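Ice-binding protein (Flavobacteriaceae bacterium, PDB 5UYT) probably binds ice crystals and limits their growth, using two tandem ice-binding-like domains built as right-handed beta-solenoids. Local coordinates at residues 13-18 against 59-64; 22-27 against 193-198; 70-75 against 147-152; 95-100 against 121-126; 104-109 against 134-139. One frame throughout, in Å; residues are numbered along the deposited sequence. Where two conformers were deposited one is given.

Contact 1. Residues 13-18 against 59-64; sequences ALFTTA and AAAADL
Between Phe15 and Thr17, the two residues that press against Ala60 and Ala61, Thr16 points away from the helix, and its hydroxyl is held twice. Its OG1 accepts from the backbone N of Ala18 at 3.2 Å, closing an ST turn, and is also hydrogen-bonded to the carbonyl O of Gly190. This fixes the end of the strand where a coil of the beta-solenoid meets the long helix 55-73, the helix that runs alongside the solenoid in ice-binding proteins of this family. No hydrogen bond joins the two segments; the helix is held here by packing. Phe15 does most of the work. CG anti to the backbone N (chi1 174°) starts the side chain toward the helix, and the ring then takes the methyl of Ala60 over one face in a CH-pi contact, CB lying 3.8 Å from the ring centroid and 14° off the normal. Leu64 comes in at the edge, near the ring plane, its CD2 4.1 Å from CD2 of Phe15, and the two side chains slide past each other in opposite directions. Leu186 of the strand 180-187 touches both, and Phe12 brings a second ring against Phe15 with the planes at about 55°. Small alanines let the helix come in close to the loop, and Thr17 rests its OG1 on Ala61 CB at 3.5 Å.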
# COMPACT_ATOMS: atom_id res chain seq x y z
N ALA A 13 5.07 -10.75 4.13
CA ALA A 13 6.06 -10.54 3.08
C ALA A 13 7.41 -11.11 3.50
O ALA A 13 8.10 -11.73 2.68
CB ALA A 13 6.21 -9.05 2.78
N LEU A 14 7.80 -10.86 4.76
CA LEU A 14 9.10 -11.31 5.30
C LEU A 14 8.82 -11.94 6.66
O LEU A 14 8.21 -11.30 7.52
CB LEU A 14 10.05 -10.12 5.51
CG LEU A 14 10.34 -9.23 4.29
CD1 LEU A 14 11.14 -7.98 4.70
CD2 LEU A 14 11.11 -10.05 3.25
N PHE A 15 9.26 -13.18 6.85
CA PHE A 15 9.03 -13.83 8.12
C PHE A 15 10.09 -14.88 8.44
O PHE A 15 10.45 -15.68 7.57
CB PHE A 15 7.65 -14.50 8.18
CG PHE A 15 7.44 -15.32 9.43
CD1 PHE A 15 7.11 -14.69 10.63
CD2 PHE A 15 7.63 -16.69 9.43
CE1 PHE A 15 6.96 -15.42 11.79
CE2 PHE A 15 7.48 -17.44 10.60
CZ PHE A 15 7.14 -16.80 11.79
N THR A 16 10.57 -14.86 9.67
CA THR A 16 11.38 -15.97 10.18
C THR A 16 10.83 -16.51 11.49
O THR A 16 10.36 -15.75 12.36
CB THR A 16 12.89 -15.64 10.30
OG1 THR A 16 13.58 -16.81 10.75
CG2 THR A 16 13.18 -14.50 11.30
N THR A 17 10.87 -17.82 11.62
CA THR A 17 10.49 -18.49 12.85
C THR A 17 11.48 -18.15 13.98
O THR A 17 11.11 -18.10 15.16
CB THR A 17 10.37 -20.00 12.57
OG1 THR A 17 9.21 -20.19 11.75
CG2 THR A 17 10.27 -20.85 13.86
N ALA A 18 12.73 -17.89 13.62
CA ALA A 18 13.74 -17.57 14.62
C ALA A 18 14.90 -16.81 14.00
O ALA A 18 15.59 -17.32 13.12
CB ALA A 18 14.23 -18.83 15.32
N ALA A 59 1.59 -18.45 15.11
CA ALA A 59 0.75 -19.07 14.08
C ALA A 59 1.47 -19.24 12.73
O ALA A 59 1.41 -20.32 12.12
CB ALA A 59 -0.55 -18.30 13.91
N ALA A 60 2.15 -18.19 12.28
CA ALA A 60 2.96 -18.22 11.04
C ALA A 60 4.07 -19.29 11.13
O ALA A 60 4.29 -20.05 10.17
CB ALA A 60 3.54 -16.84 10.73
N ALA A 61 4.75 -19.35 12.28
CA ALA A 61 5.80 -20.35 12.49
C ALA A 61 5.27 -21.78 12.29
O ALA A 61 5.92 -22.60 11.62
CB ALA A 61 6.43 -20.19 13.87
N ALA A 62 4.10 -22.07 12.87
CA ALA A 62 3.53 -23.41 12.79
C ALA A 62 3.09 -23.73 11.37
O ALA A 62 3.34 -24.83 10.88
CB ALA A 62 2.37 -23.58 13.77
N ASP A 63 2.45 -22.76 10.70
CA ASP A 63 1.97 -22.97 9.34
C ASP A 63 3.10 -23.01 8.31
O ASP A 63 2.97 -23.70 7.28
CB ASP A 63 0.89 -21.94 8.96
CG ASP A 63 -0.39 -22.13 9.77
OD1 ASP A 63 -0.51 -23.19 10.44
OD2 ASP A 63 -1.25 -21.23 9.78
N LEU A 64 4.20 -22.32 8.58
CA LEU A 64 5.37 -22.36 7.68
C LEU A 64 5.98 -23.77 7.72
O LEU A 64 6.38 -24.31 6.69
CB LEU A 64 6.44 -21.32 8.04
CG LEU A 64 7.73 -21.33 7.19
CD1 LEU A 64 7.43 -21.18 5.71
CD2 LEU A 64 8.70 -20.24 7.64

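Contact 2. Residues 22-27 against 193-198; sequences TNTGLS and TVTGVT
Thr24 and Thr195 lie side by side and point the same way, as expected of in-register neighbours on one face of a parallel sheet in a beta-solenoid. In Thr195 a chi1 of 60° puts OG1 in the crowded position between backbone N and carbonyl carbon and so leaves CG2 anti to the carbonyl carbon, where it lies 3.7 Å from Thr24 CB. Thr22 and Thr193 pair likewise on that face, their OG1 atoms joined through one water; a second water binds Thr24 OG1 and donates to Val194 O. Such Thr-X-Thr ranks are a known feature of ice-binding solenoids, so this outer surface may take part in ice binding. On the opposite face the orientation changes: Asn23 crosses Val194 at about a right angle, its OD1 3.5 Å from Val194 CG2. The amide of Asn23 organises the turn that follows. OD1 accepts from Ser27 OG at 2.6 Å, the donor tilted 17° from the carbonyl plane, and ND2 donates to Gly25 O at 3.0 Å. An alanine in place of Asn23 would probably leave the Ser27 hydroxyl without this acceptor and Gly25 O without this donor, setting the turn free to shift. Backbone bonds close the ladder, Val194 N to Thr22 O, Thr24 N to Val194 O and Gly196 N to Thr24 O. Past the strands Ser27 takes over from the main chain, its OG accepting from Val197 N at 3.0 Å.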
# COMPACT_ATOMS: atom_id res chain seq x y z
N THR A 22 16.16 -7.46 9.50
CA THR A 22 16.79 -6.14 9.43
C THR A 22 16.62 -5.52 8.05
O THR A 22 16.79 -6.21 7.04
CB THR A 22 18.30 -6.23 9.73
OG1 THR A 22 18.51 -7.00 10.92
CG2 THR A 22 18.89 -4.81 9.91
N ASN A 23 16.34 -4.22 8.02
CA ASN A 23 16.31 -3.43 6.78
C ASN A 23 17.42 -2.37 6.75
O ASN A 23 17.86 -1.86 7.79
CB ASN A 23 14.95 -2.72 6.63
CG ASN A 23 14.90 -1.85 5.38
OD1 ASN A 23 14.93 -2.36 4.26
ND2 ASN A 23 14.84 -0.52 5.57
N THR A 24 17.86 -2.04 5.53
CA THR A 24 18.71 -0.88 5.29
C THR A 24 18.16 -0.10 4.11
O THR A 24 17.77 -0.71 3.11
CB THR A 24 20.13 -1.28 4.89
OG1 THR A 24 20.70 -2.13 5.90
CG2 THR A 24 21.00 -0.02 4.69
N GLY A 25 18.16 1.23 4.21
CA GLY A 25 17.73 2.08 3.11
C GLY A 25 16.23 2.11 2.87
O GLY A 25 15.42 1.72 3.73
N LEU A 26 15.85 2.58 1.69
CA LEU A 26 14.43 2.76 1.36
C LEU A 26 13.89 1.48 0.73
O LEU A 26 14.28 1.12 -0.37
CB LEU A 26 14.23 3.97 0.42
CG LEU A 26 12.77 4.33 0.06
CD1 LEU A 26 11.99 4.75 1.32
CD2 LEU A 26 12.69 5.41 -1.04
N SER A 27 13.02 0.78 1.45
CA SER A 27 12.44 -0.47 0.98
C SER A 27 10.93 -0.30 0.93
O SER A 27 10.36 0.49 1.71
CB SER A 27 12.77 -1.61 1.95
OG SER A 27 14.15 -2.00 1.83
N THR A 193 17.86 -10.45 5.99
CA THR A 193 18.54 -9.16 5.84
C THR A 193 18.15 -8.61 4.48
O THR A 193 18.39 -9.26 3.45
CB THR A 193 20.07 -9.37 5.89
OG1 THR A 193 20.42 -10.01 7.11
CG2 THR A 193 20.81 -8.02 5.79
N VAL A 194 17.52 -7.43 4.46
CA VAL A 194 17.14 -6.82 3.19
C VAL A 194 17.72 -5.41 3.09
O VAL A 194 17.85 -4.72 4.08
CB VAL A 194 15.60 -6.82 2.97
CG1 VAL A 194 15.05 -8.24 3.07
CG2 VAL A 194 14.88 -5.88 3.96
N THR A 195 18.08 -4.98 1.89
CA THR A 195 18.66 -3.65 1.73
C THR A 195 18.06 -3.03 0.46
O THR A 195 18.32 -3.49 -0.65
CB THR A 195 20.22 -3.68 1.71
OG1 THR A 195 20.66 -4.49 0.62
CG2 THR A 195 20.78 -4.32 2.96
N GLY A 196 17.23 -1.99 0.62
CA GLY A 196 16.67 -1.27 -0.51
C GLY A 196 15.86 -2.17 -1.43
O GLY A 196 16.04 -2.13 -2.65
N VAL A 197 14.96 -2.97 -0.86
CA VAL A 197 14.23 -3.94 -1.66
C VAL A 197 12.78 -3.55 -1.90
O VAL A 197 12.24 -2.66 -1.25
CB VAL A 197 14.27 -5.35 -1.04
CG1 VAL A 197 15.72 -5.77 -0.81
CG2 VAL A 197 13.48 -5.39 0.27
N THR A 198 12.13 -4.26 -2.82
CA THR A 198 10.67 -4.22 -2.94
C THR A 198 10.19 -5.64 -2.81
O THR A 198 10.67 -6.54 -3.54
CB THR A 198 10.24 -3.69 -4.31
OG1 THR A 198 10.70 -2.34 -4.44
CG2 THR A 198 8.68 -3.74 -4.46
O HOH W 1 18.91 -9.73 9.90
O HOH W 2 19.56 -4.76 6.41

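Contact 3. Residues 70-75 against 147-152; sequences LLNAAI and FWKVEG
The ring of Phe147 is met near its root by Leu71, whose CD2 lies 3.7 Å from Phe147 CB while CD1 comes within 4.0 Å of Phe147 CD1; the two side chains cross at about a right angle. This is where the last turn of helix 55-73 rests on a coil of the beta-solenoid. The next flat group, Trp148, leaves from the other face of the strand and stacks its indole on Phe121, so alternate residues serve the helix interface and the solenoid interior. The side chain of Asn72 crosses that of Lys149 obliquely, bringing OD1 to 3.6 Å from Lys149 CE. Lys149 starts out with CG anti to the backbone N (chi1 -178°), lays CB and CG against Leu71 CB at 4.1 Å each, then bends at the far end of the chain. Its NZ makes a salt bridge with Glu151 OE2 at 2.8 Å and also donates a hydrogen bond to Gln124 OE1. Glu151 is itself well tied, OE2 to Tyr68 OH of the helix and OE1 to Asn169 ND2, a network that would probably stabilise the charges of both residues. An alanine at Lys149 would probably leave the Glu151 carboxylate without its opposite charge and open a gap beside Asn72. In the salt bridge the lysine uses the anti lone pair of OE2, the one directed away from OE1.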
# COMPACT_ATOMS: atom_id res chain seq x y z
N LEU A 70 5.00 -30.15 3.28
CA LEU A 70 4.30 -30.43 2.03
C LEU A 70 5.21 -30.21 0.83
O LEU A 70 5.21 -31.01 -0.12
CB LEU A 70 3.04 -29.58 1.90
CG LEU A 70 1.87 -29.83 2.86
CD1 LEU A 70 0.96 -28.61 2.83
CD2 LEU A 70 1.14 -31.12 2.51
N LEU A 71 6.00 -29.14 0.87
CA LEU A 71 7.02 -28.91 -0.16
C LEU A 71 8.04 -30.08 -0.22
O LEU A 71 8.40 -30.57 -1.32
CB LEU A 71 7.73 -27.56 0.05
CG LEU A 71 6.81 -26.36 -0.20
CD1 LEU A 71 7.50 -25.03 0.09
CD2 LEU A 71 6.31 -26.38 -1.64
N ASN A 72 8.48 -30.51 0.96
CA ASN A 72 9.47 -31.57 1.07
C ASN A 72 8.90 -32.93 0.63
O ASN A 72 9.63 -33.76 0.11
CB ASN A 72 10.06 -31.62 2.48
CG ASN A 72 11.45 -32.24 2.53
OD1 ASN A 72 12.24 -32.12 1.58
ND2 ASN A 72 11.76 -32.88 3.65
N ALA A 73 7.59 -33.09 0.78
CA ALA A 73 6.89 -34.31 0.35
C ALA A 73 6.57 -34.34 -1.16
O ALA A 73 6.30 -35.42 -1.69
CB ALA A 73 5.63 -34.51 1.16
N ALA A 74 6.59 -33.19 -1.82
CA ALA A 74 6.28 -33.09 -3.26
C ALA A 74 7.14 -34.04 -4.11
O ALA A 74 8.37 -34.03 -4.02
CB ALA A 74 6.42 -31.65 -3.76
N ILE A 75 6.47 -34.88 -4.90
CA ILE A 75 7.17 -35.86 -5.73
C ILE A 75 7.71 -35.20 -7.02
O ILE A 75 6.93 -34.74 -7.87
CB ILE A 75 6.29 -37.10 -6.04
CG1 ILE A 75 5.55 -37.56 -4.77
CG2 ILE A 75 7.16 -38.23 -6.58
CD1 ILE A 75 4.72 -38.82 -4.93
N PHE A 147 7.05 -21.85 -5.66
CA PHE A 147 7.67 -22.13 -4.37
C PHE A 147 9.12 -22.55 -4.58
O PHE A 147 9.43 -23.31 -5.52
CB PHE A 147 6.95 -23.30 -3.67
CG PHE A 147 5.49 -23.03 -3.36
CD1 PHE A 147 5.11 -22.63 -2.08
CD2 PHE A 147 4.51 -23.19 -4.33
CE1 PHE A 147 3.77 -22.37 -1.79
CE2 PHE A 147 3.17 -22.94 -4.04
CZ PHE A 147 2.79 -22.53 -2.77
N TRP A 148 9.98 -22.10 -3.67
CA TRP A 148 11.39 -22.54 -3.63
C TRP A 148 11.66 -23.11 -2.25
O TRP A 148 11.60 -22.38 -1.25
CB TRP A 148 12.34 -21.35 -3.93
CG TRP A 148 12.01 -20.58 -5.19
CD1 TRP A 148 11.05 -19.61 -5.33
CD2 TRP A 148 12.68 -20.67 -6.46
NE1 TRP A 148 11.06 -19.12 -6.62
CE2 TRP A 148 12.05 -19.74 -7.33
CE3 TRP A 148 13.75 -21.44 -6.95
CZ2 TRP A 148 12.45 -19.56 -8.67
CZ3 TRP A 148 14.15 -21.27 -8.28
CH2 TRP A 148 13.49 -20.34 -9.13
N LYS A 149 11.89 -24.43 -2.17
CA LYS A 149 12.24 -25.06 -0.91
C LYS A 149 13.76 -25.21 -0.85
O LYS A 149 14.33 -26.12 -1.47
CB LYS A 149 11.57 -26.42 -0.80
CG LYS A 149 11.83 -27.14 0.52
CD LYS A 149 11.66 -28.65 0.39
CE LYS A 149 12.70 -29.30 -0.53
NZ LYS A 149 14.12 -28.85 -0.35
N VAL A 150 14.41 -24.30 -0.12
CA VAL A 150 15.87 -24.17 -0.17
C VAL A 150 16.56 -24.67 1.10
O VAL A 150 16.36 -24.11 2.19
CB VAL A 150 16.32 -22.71 -0.46
CG1 VAL A 150 17.83 -22.66 -0.73
CG2 VAL A 150 15.55 -22.11 -1.65
N GLU A 151 17.40 -25.70 0.95
CA GLU A 151 18.14 -26.28 2.09
C GLU A 151 19.50 -25.59 2.23
O GLU A 151 20.56 -26.25 2.16
CB GLU A 151 18.36 -27.79 1.92
CG GLU A 151 17.11 -28.59 1.59
CD GLU A 151 16.05 -28.53 2.67
OE1 GLU A 151 16.41 -28.32 3.85
OE2 GLU A 151 14.86 -28.68 2.32
N GLY A 152 19.47 -24.28 2.43
CA GLY A 152 20.71 -23.53 2.56
C GLY A 152 20.48 -22.04 2.37
O GLY A 152 19.35 -21.60 2.12

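Contact 4. Residues 95-100 against 121-126; sequences YFIGQG and FKIQGA
Gly100 and Gly125 come unusually close, CA to CA 3.8 Å, where the paired strand residues before them stand about 5 Å apart. A side chain on Gly125 would run straight into the backbone N of Gly100, so the tight meeting of these two turns of the beta-solenoid depends on a bare CA. Before the corner the coils stack in register as parallel strands, joined by Lys122 N to Tyr95 O, Ile97 N to Lys122 O and Gln124 N to Ile97 O. On the inner face like sits over like. The rings of Tyr95 and Phe121 are nearly parallel, planes 23° apart, but slid so far that they barely overlap, with centroids 5.5 Å apart and Tyr95 CD2 3.8 Å from Phe121 CE1. Ile97 and Ile123 lie side by side, CD1 to CD1 at 3.6 Å. Outside, Phe96 crosses Gln124 at about a right angle, and its CE1 touches Gln124 CG at 3.5 Å. Lys122 shares that outer face, and its chain, extended at chi2 and bent at chi3 (91°), leads away to the end of helix 55-73, where NZ bonds the carbonyl oxygens of Asn72 and Ala74.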
# COMPACT_ATOMS: atom_id res chain seq x y z
N TYR A 95 10.54 -29.60 -9.53
CA TYR A 95 11.90 -29.67 -10.05
C TYR A 95 12.91 -29.94 -8.94
O TYR A 95 13.01 -29.18 -7.99
CB TYR A 95 12.24 -28.38 -10.82
CG TYR A 95 11.36 -28.23 -12.06
CD1 TYR A 95 11.60 -29.00 -13.20
CD2 TYR A 95 10.27 -27.35 -12.08
CE1 TYR A 95 10.80 -28.89 -14.33
CE2 TYR A 95 9.47 -27.24 -13.20
CZ TYR A 95 9.73 -28.01 -14.33
OH TYR A 95 8.93 -27.92 -15.45
N PHE A 96 13.66 -31.04 -9.08
CA PHE A 96 14.65 -31.44 -8.09
C PHE A 96 16.05 -31.05 -8.55
O PHE A 96 16.49 -31.41 -9.66
CB PHE A 96 14.55 -32.96 -7.81
CG PHE A 96 15.65 -33.50 -6.93
CD1 PHE A 96 15.54 -33.46 -5.54
CD2 PHE A 96 16.79 -34.08 -7.49
CE1 PHE A 96 16.54 -33.98 -4.73
CE2 PHE A 96 17.80 -34.59 -6.69
CZ PHE A 96 17.68 -34.54 -5.30
N ILE A 97 16.74 -30.29 -7.70
CA ILE A 97 18.14 -29.96 -7.94
C ILE A 97 18.94 -30.46 -6.73
O ILE A 97 18.87 -29.85 -5.66
CB ILE A 97 18.36 -28.44 -8.15
CG1 ILE A 97 17.49 -27.93 -9.31
CG2 ILE A 97 19.84 -28.17 -8.41
CD1 ILE A 97 17.56 -26.44 -9.57
N GLY A 98 19.69 -31.55 -6.90
CA GLY A 98 20.31 -32.25 -5.76
C GLY A 98 21.64 -31.68 -5.29
O GLY A 98 22.56 -32.43 -4.96
N GLN A 99 21.72 -30.35 -5.25
CA GLN A 99 22.93 -29.60 -4.87
C GLN A 99 22.51 -28.13 -4.79
O GLN A 99 21.35 -27.81 -5.06
CB GLN A 99 24.04 -29.81 -5.91
CG GLN A 99 23.69 -29.31 -7.31
CD GLN A 99 24.70 -29.72 -8.37
OE1 GLN A 99 25.83 -29.20 -8.40
NE2 GLN A 99 24.30 -30.64 -9.24
N GLY A 100 23.44 -27.25 -4.43
CA GLY A 100 23.18 -25.80 -4.45
C GLY A 100 22.94 -25.32 -5.88
O GLY A 100 23.56 -25.83 -6.84
N PHE A 121 10.37 -25.76 -6.66
CA PHE A 121 11.79 -26.02 -6.83
C PHE A 121 12.36 -26.56 -5.53
O PHE A 121 12.27 -25.90 -4.49
CB PHE A 121 12.51 -24.75 -7.27
CG PHE A 121 12.05 -24.26 -8.61
CD1 PHE A 121 12.64 -24.74 -9.76
CD2 PHE A 121 11.01 -23.33 -8.71
CE1 PHE A 121 12.22 -24.30 -11.01
CE2 PHE A 121 10.58 -22.88 -9.96
CZ PHE A 121 11.18 -23.38 -11.11
N LYS A 122 12.87 -27.78 -5.59
CA LYS A 122 13.50 -28.43 -4.45
C LYS A 122 15.01 -28.25 -4.57
O LYS A 122 15.67 -28.95 -5.34
CB LYS A 122 13.09 -29.90 -4.39
CG LYS A 122 11.58 -30.05 -4.22
CD LYS A 122 11.15 -31.51 -4.22
CE LYS A 122 11.12 -32.10 -2.82
NZ LYS A 122 10.74 -33.54 -2.90
N ILE A 123 15.54 -27.29 -3.82
CA ILE A 123 16.96 -26.97 -3.90
C ILE A 123 17.72 -27.57 -2.71
O ILE A 123 17.59 -27.08 -1.58
CB ILE A 123 17.22 -25.44 -3.95
CG1 ILE A 123 16.34 -24.70 -5.01
CG2 ILE A 123 18.71 -25.15 -4.09
CD1 ILE A 123 16.41 -25.27 -6.42
N GLN A 124 18.50 -28.63 -2.95
CA GLN A 124 19.17 -29.36 -1.86
C GLN A 124 20.55 -28.77 -1.60
O GLN A 124 21.58 -29.42 -1.81
CB GLN A 124 19.27 -30.87 -2.18
CG GLN A 124 17.97 -31.45 -2.71
CD GLN A 124 16.85 -31.30 -1.71
OE1 GLN A 124 15.91 -30.53 -1.91
NE2 GLN A 124 16.95 -32.03 -0.61
N GLY A 125 20.54 -27.52 -1.15
CA GLY A 125 21.75 -26.74 -1.03
C GLY A 125 21.33 -25.29 -1.02
O GLY A 125 20.14 -24.99 -0.90
N ALA A 126 22.30 -24.39 -1.14
CA ALA A 126 22.01 -22.95 -1.14
C ALA A 126 21.44 -22.50 -2.50
O ALA A 126 21.56 -23.22 -3.51
CB ALA A 126 23.27 -22.17 -0.79

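Contact 5. Residues 104-109 against 134-139; sequences SGTLTL and QVLLTN
Leu109 gathers two neighbours round one methyl: its CD1 lies 4.0 Å from Leu137 CD2 and 4.2 Å from Val135 CG1. With CG anti to the carbonyl carbon (chi1 -48°) and CD1 extended beyond it, Leu109 sits obliquely to both, and Leu107 adds its CB at 4.3 Å from Val135 CG2. Leu107, Leu109 and Val135 are buried on the inner face of the beta-solenoid, where Leu109 also meets Phe119, with Leu137 at its margin. Behind this apolar row the backbones of the two parallel strands are joined in register. Five hydrogen bonds alternate between them, from Gln134 N to Gly105 O at one end to Thr138 N to Leu109 O at the other; the shortest, Leu136 N to Leu107 O and Leu109 N to Leu136 O, are both 2.8 Å. On the outer face the character changes to mixed: Thr108 has its OG1 3.9 Å from Leu136 CD1. At the end of the strand Thr108 also crosses Thr138 at about a right angle, its CG2 3.6 Å from Thr138 OG1. The two threonines thus meet through a methyl and not by a hydrogen bond. Cohesion between these coils therefore probably comes mainly from the ladder and the apolar inner row, with the outer threonines adding packing.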
# COMPACT_ATOMS: atom_id res chain seq x y z
N SER A 104 20.70 -17.16 -12.99
CA SER A 104 21.46 -16.26 -13.81
C SER A 104 20.59 -15.89 -15.00
O SER A 104 19.80 -16.70 -15.45
CB SER A 104 22.74 -16.99 -14.26
OG SER A 104 23.47 -16.22 -15.15
N GLY A 105 20.73 -14.67 -15.51
CA GLY A 105 20.05 -14.27 -16.74
C GLY A 105 18.56 -14.32 -16.50
O GLY A 105 18.09 -14.00 -15.40
N THR A 106 17.80 -14.76 -17.51
CA THR A 106 16.35 -14.81 -17.41
C THR A 106 15.84 -16.25 -17.21
O THR A 106 16.35 -17.18 -17.85
CB THR A 106 15.75 -14.16 -18.68
OG1 THR A 106 16.36 -12.87 -18.90
CG2 THR A 106 14.28 -13.99 -18.54
N LEU A 107 14.86 -16.43 -16.33
CA LEU A 107 14.16 -17.70 -16.20
C LEU A 107 12.69 -17.40 -16.40
O LEU A 107 12.14 -16.54 -15.70
CB LEU A 107 14.36 -18.32 -14.80
CG LEU A 107 13.63 -19.65 -14.60
CD1 LEU A 107 14.18 -20.74 -15.52
CD2 LEU A 107 13.69 -20.12 -13.15
N THR A 108 12.03 -18.09 -17.33
CA THR A 108 10.60 -17.87 -17.59
C THR A 108 9.77 -19.05 -17.09
O THR A 108 10.07 -20.21 -17.39
CB THR A 108 10.32 -17.58 -19.09
OG1 THR A 108 11.06 -16.41 -19.47
CG2 THR A 108 8.83 -17.34 -19.36
N LEU A 109 8.73 -18.75 -16.31
CA LEU A 109 7.79 -19.78 -15.87
C LEU A 109 6.49 -19.60 -16.64
O LEU A 109 5.81 -18.56 -16.53
CB LEU A 109 7.58 -19.71 -14.34
CG LEU A 109 8.86 -19.61 -13.50
CD1 LEU A 109 8.54 -19.59 -12.01
CD2 LEU A 109 9.85 -20.73 -13.82
N GLN A 134 16.55 -12.23 -13.71
CA GLN A 134 15.09 -11.98 -13.73
C GLN A 134 14.28 -13.25 -13.88
O GLN A 134 14.42 -13.98 -14.87
CB GLN A 134 14.75 -11.01 -14.83
CG GLN A 134 15.32 -9.63 -14.56
CD GLN A 134 14.71 -8.57 -15.45
OE1 GLN A 134 15.32 -7.54 -15.68
NE2 GLN A 134 13.50 -8.82 -15.93
N VAL A 135 13.40 -13.49 -12.92
CA VAL A 135 12.41 -14.55 -13.03
C VAL A 135 11.12 -13.94 -13.56
O VAL A 135 10.61 -12.99 -12.98
CB VAL A 135 12.21 -15.26 -11.68
CG1 VAL A 135 11.10 -16.31 -11.77
CG2 VAL A 135 13.53 -15.93 -11.29
N LEU A 136 10.63 -14.47 -14.68
CA LEU A 136 9.49 -13.90 -15.39
C LEU A 136 8.34 -14.90 -15.41
O LEU A 136 8.57 -16.12 -15.43
CB LEU A 136 9.88 -13.56 -16.84
CG LEU A 136 11.16 -12.76 -17.08
CD1 LEU A 136 11.50 -12.67 -18.56
CD2 LEU A 136 11.06 -11.36 -16.49
N LEU A 137 7.11 -14.38 -15.36
CA LEU A 137 5.92 -15.21 -15.45
C LEU A 137 5.19 -14.96 -16.77
O LEU A 137 5.05 -13.81 -17.21
CB LEU A 137 4.96 -14.98 -14.27
CG LEU A 137 5.56 -15.04 -12.87
CD1 LEU A 137 4.52 -14.62 -11.83
CD2 LEU A 137 6.17 -16.42 -12.56
N THR A 138 4.71 -16.03 -17.40
CA THR A 138 3.93 -15.86 -18.63
C THR A 138 2.78 -16.84 -18.73
O THR A 138 2.76 -17.89 -18.06
CB THR A 138 4.77 -16.06 -19.91
OG1 THR A 138 5.29 -17.40 -19.94
CG2 THR A 138 5.91 -15.10 -19.96
N ASN A 139 1.82 -16.48 -19.59
CA ASN A 139 0.87 -17.45 -20.10
C ASN A 139 0.11 -18.10 -18.94
O ASN A 139 -0.06 -19.32 -18.88
CB ASN A 139 1.64 -18.48 -20.96
CG ASN A 139 0.73 -19.28 -21.87
OD1 ASN A 139 -0.34 -18.82 -22.27
ND2 ASN A 139 1.16 -20.50 -22.20

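Overall arrangement
All five contacts belong to the first ice-binding-like region and sample different sides of one solenoid. Contacts 1 and 3 lie on helix 55-73, with centres 16 Å apart, and show it resting on two different coils. Contacts 3 and 4 are close neighbours, centres 9 Å apart, because strands 119-123 and 146-150 are adjacent: Lys149 N probably bonds Phe121 O at 2.8 Å. Contact 5 meets both through the interior, where Leu109 CD2 lies 4.0 Å from Phe121 CZ and Leu107 CD2 4.0 Å from Trp148 CH2. Contact 2 joins the first coil to the last strands of this region and touches contact 1 through Leu14 CD1 and Val194 CG1, 4.2 Å apart.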